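Local structure of conserved hypothetical alanine and leucine RICH protein (Mycobacterium tuberculosis, 2WAM) at residues R189-T194 with F237-P242. The protein is of unknown function but belongs to the PAC2 family and represents a duplicated gene family in actinobacteria. Numbering follows the deposited sequence.
Sequences RPITMT and FTVHVP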
ATOM      1  N   ARG A 189      24.059  49.328  -3.878  1.00 43.65           N
ATOM      2  CA  ARG A 189      25.109  48.849  -4.760  1.00 51.01           C
ATOM      3  C   ARG A 189      24.631  47.651  -5.555  1.00 51.68           C
ATOM      4  O   ARG A 189      23.711  46.961  -5.136  1.00 55.84           O
ATOM      5  CB  ARG A 189      26.336  48.480  -3.945  1.00 53.43           C
ATOM      6  CG  ARG A 189      26.925  49.656  -3.199  1.00 56.03           C
ATOM      7  CD  ARG A 189      27.486  50.693  -4.148  1.00 48.98           C
ATOM      8  NE  ARG A 189      28.267  51.685  -3.416  1.00 64.09           N
ATOM      9  CZ  ARG A 189      27.794  52.848  -2.980  1.00 69.56           C
ATOM     10  NH1 ARG A 189      26.533  53.192  -3.205  1.00 67.68           N
ATOM     11  NH2 ARG A 189      28.592  53.676  -2.324  1.00 74.13           N
ATOM     12  N   PRO A 190      25.266  47.394  -6.706  1.00 54.68           N
ATOM     13  CA  PRO A 190      24.856  46.293  -7.582  1.00 51.21           C
ATOM     14  C   PRO A 190      24.649  44.985  -6.820  1.00 54.37           C
ATOM     15  O   PRO A 190      25.427  44.638  -5.926  1.00 48.51           O
ATOM     16  CB  PRO A 190      26.031  46.166  -8.551  1.00 48.06           C
ATOM     17  CG  PRO A 190      26.609  47.532  -8.606  1.00 53.00           C
ATOM     18  CD  PRO A 190      26.457  48.092  -7.219  1.00 55.56           C
ATOM     19  N   ILE A 191      23.586  44.272  -7.173  1.00 48.23           N
ATOM     20  CA  ILE A 191      23.270  43.024  -6.513  1.00 43.08           C
ATOM     21  C   ILE A 191      24.263  41.949  -6.925  1.00 46.51           C
ATOM     22  O   ILE A 191      24.462  41.704  -8.110  1.00 42.86           O
ATOM     23  CB  ILE A 191      21.853  42.567  -6.851  1.00 41.80           C
ATOM     24  CG1 ILE A 191      20.832  43.439  -6.120  1.00 40.69           C
ATOM     25  CG2 ILE A 191      21.666  41.085  -6.509  1.00 30.29           C
ATOM     26  CD1 ILE A 191      19.395  43.100  -6.480  1.00 39.17           C
ATOM     27  N   THR A 192      24.897  41.320  -5.943  1.00 48.76           N
ATOM     28  CA  THR A 192      25.871  40.280  -6.226  1.00 44.40           C
ATOM     29  C   THR A 192      25.258  38.924  -5.966  1.00 46.46           C
ATOM     30  O   THR A 192      24.146  38.821  -5.449  1.00 48.13           O
ATOM     31  CB  THR A 192      27.171  40.453  -5.404  1.00 55.30           C
ATOM     32  OG1 THR A 192      26.855  40.633  -4.021  1.00 51.82           O
ATOM     33  CG2 THR A 192      27.946  41.670  -5.892  1.00 63.04           C
ATOM     34  N   MET A 193      25.998  37.879  -6.302  1.00 53.47           N
ATOM     35  CA  MET A 193      25.412  36.557  -6.394  1.00 53.63           C
ATOM     36  C   MET A 193      26.501  35.499  -6.363  1.00 54.51           C
ATOM     37  O   MET A 193      27.554  35.682  -6.971  1.00 63.92           O
ATOM     38  CB  MET A 193      24.667  36.494  -7.716  1.00 55.44           C
ATOM     39  CG  MET A 193      23.795  35.305  -7.922  1.00 61.98           C
ATOM     40  SD  MET A 193      22.762  35.663  -9.340  1.00 65.02           S
ATOM     41  CE  MET A 193      21.470  36.612  -8.545  1.00 49.07           C
ATOM     42  N   THR A 194      26.270  34.403  -5.647  1.00 49.76           N
ATOM     43  CA  THR A 194      27.229  33.300  -5.696  1.00 56.32           C
ATOM     44  C   THR A 194      26.722  32.105  -6.521  1.00 54.21           C
ATOM     45  O   THR A 194      25.742  31.447  -6.175  1.00 54.85           O
ATOM     46  CB  THR A 194      27.770  32.869  -4.297  1.00 49.25           C
ATOM     47  OG1 THR A 194      26.850  31.995  -3.644  1.00 54.01           O
ATOM     48  CG2 THR A 194      28.023  34.065  -3.429  1.00 52.38           C
ATOM     49  N   PHE A 237      22.036  29.594  -8.315  1.00 35.70           N
ATOM     50  CA  PHE A 237      22.368  30.979  -8.036  1.00 35.04           C
ATOM     51  C   PHE A 237      21.834  31.387  -6.680  1.00 32.55           C
ATOM     52  O   PHE A 237      20.652  31.245  -6.391  1.00 43.38           O
ATOM     53  CB  PHE A 237      21.821  31.888  -9.134  1.00 30.93           C
ATOM     54  CG  PHE A 237      22.341  31.557 -10.485  1.00 29.41           C
ATOM     55  CD1 PHE A 237      21.536  30.913 -11.411  1.00 33.88           C
ATOM     56  CD2 PHE A 237      23.651  31.864 -10.829  1.00 27.16           C
ATOM     57  CE1 PHE A 237      22.022  30.595 -12.678  1.00 32.48           C
ATOM     58  CE2 PHE A 237      24.151  31.553 -12.078  1.00 29.78           C
ATOM     59  CZ  PHE A 237      23.331  30.915 -13.012  1.00 37.67           C
ATOM     60  N   THR A 238      22.723  31.883  -5.840  1.00 33.06           N
ATOM     61  CA  THR A 238      22.342  32.347  -4.529  1.00 31.88           C
ATOM     62  C   THR A 238      22.567  33.848  -4.484  1.00 34.96           C
ATOM     63  O   THR A 238      23.700  34.322  -4.483  1.00 38.96           O
ATOM     64  CB  THR A 238      23.166  31.654  -3.458  1.00 40.51           C
ATOM     65  OG1 THR A 238      23.007  30.234  -3.590  1.00 42.51           O
ATOM     66  CG2 THR A 238      22.709  32.097  -2.084  1.00 43.87           C
ATOM     67  N   VAL A 239      21.472  34.593  -4.480  1.00 36.29           N
ATOM     68  CA  VAL A 239      21.527  36.045  -4.555  1.00 36.91           C
ATOM     69  C   VAL A 239      21.768  36.655  -3.162  1.00 43.70           C
ATOM     70  O   VAL A 239      21.332  36.099  -2.144  1.00 41.20           O
ATOM     71  CB  VAL A 239      20.255  36.615  -5.258  1.00 32.63           C
ATOM     72  CG1 VAL A 239      18.955  36.157  -4.558  1.00 30.24           C
ATOM     73  CG2 VAL A 239      20.316  38.116  -5.369  1.00 41.81           C
ATOM     74  N   HIS A 240      22.485  37.778  -3.115  1.00 47.77           N
ATOM     75  CA  HIS A 240      22.798  38.426  -1.844  1.00 45.83           C
ATOM     76  C   HIS A 240      21.835  39.557  -1.506  1.00 39.07           C
ATOM     77  O   HIS A 240      21.690  40.509  -2.266  1.00 49.77           O
ATOM     78  CB  HIS A 240      24.236  38.939  -1.843  1.00 53.44           C
ATOM     79  CG  HIS A 240      25.258  37.862  -2.036  1.00 64.77           C
ATOM     80  ND1 HIS A 240      26.307  37.980  -2.918  1.00 68.68           N
ATOM     81  CD2 HIS A 240      25.379  36.639  -1.469  1.00 64.47           C
ATOM     82  CE1 HIS A 240      27.038  36.880  -2.880  1.00 63.58           C
ATOM     83  NE2 HIS A 240      26.495  36.051  -2.010  1.00 57.54           N
ATOM     84  N   VAL A 241      21.178  39.439  -0.361  1.00 30.87           N
ATOM     85  CA  VAL A 241      20.228  40.448   0.095  1.00 38.57           C
ATOM     86  C   VAL A 241      20.781  41.187   1.310  1.00 44.94           C
ATOM     87  O   VAL A 241      21.268  40.559   2.255  1.00 45.54           O
ATOM     88  CB  VAL A 241      18.866  39.817   0.494  1.00 32.87           C
ATOM     89  CG1 VAL A 241      17.886  40.894   0.931  1.00 28.70           C
ATOM     90  CG2 VAL A 241      18.294  38.993  -0.648  1.00 24.53           C
ATOM     91  N   PRO A 242      20.715  42.527   1.288  1.00 44.34           N
ATOM     92  CA  PRO A 242      21.134  43.312   2.454  1.00 47.94           C
ATOM     93  C   PRO A 242      20.475  42.752   3.718  1.00 53.56           C
ATOM     94  O   PRO A 242      19.256  42.570   3.709  1.00 45.69           O
ATOM     95  CB  PRO A 242      20.593  44.706   2.137  1.00 40.90           C
ATOM     96  CG  PRO A 242      20.593  44.773   0.661  1.00 36.97           C
ATOM     97  CD  PRO A 242      20.263  43.384   0.178  1.00 37.52           C
TER
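Met193 lies against Val239 and Phe237, and its side chain is worth following outward. CB of Met193 lies 4.0 Å from Thr238 O, and CG of Met193 meets O and C of the Thr238 carbonyl. SD of Met193 then comes alongside Phe237, 3.9 Å from Phe237 CB, and makes an oblique Met-aromatic contact with the ring, 5.0 Å from the centroid. A bend at the last torsion (chi3 -83°) turns CE back onto Val239, where it touches CB and CG2. CG2 of Ile191 reaches the same valine methyl, so Val239 CG2 is shared by both apolar side chains. Helix 251-265 packs against this face through Ala252 on Ile191 and Leu257 on Val239.

In the backbone, Thr194 and Thr238 form an antiparallel hydrogen-bonded pair: Thr194 N gives a bond to Thr238 O at 2.8 Å, and Thr238 N returns one to Thr194 O. Met193 and Val239 are the adjoining non-hydrogen-bonded pair. One residue further, Thr192 grips His240 twice. Its carbonyl oxygen accepts from His240 N, while Thr192 OG1 meets His240 ND1 at the edge of the imidazole, 2.9 Å away. With chi1 at 50°, the hydroxyl is set between the backbone N and carbonyl carbon of Thr192, which brings it to the ND1 edge of the ring. This bond should help fix the rotation of the imidazole. Thr194 and Thr238 carry their side chains onto the face opposite Met193 and Val239, where both touch Phe335 of helix 333-343.

Strand 193-197 thus pairs antiparallel, as the edge strand within this chain, with strand 234-242, which on its other side runs parallel to strand 174-183 in the mixed sheet.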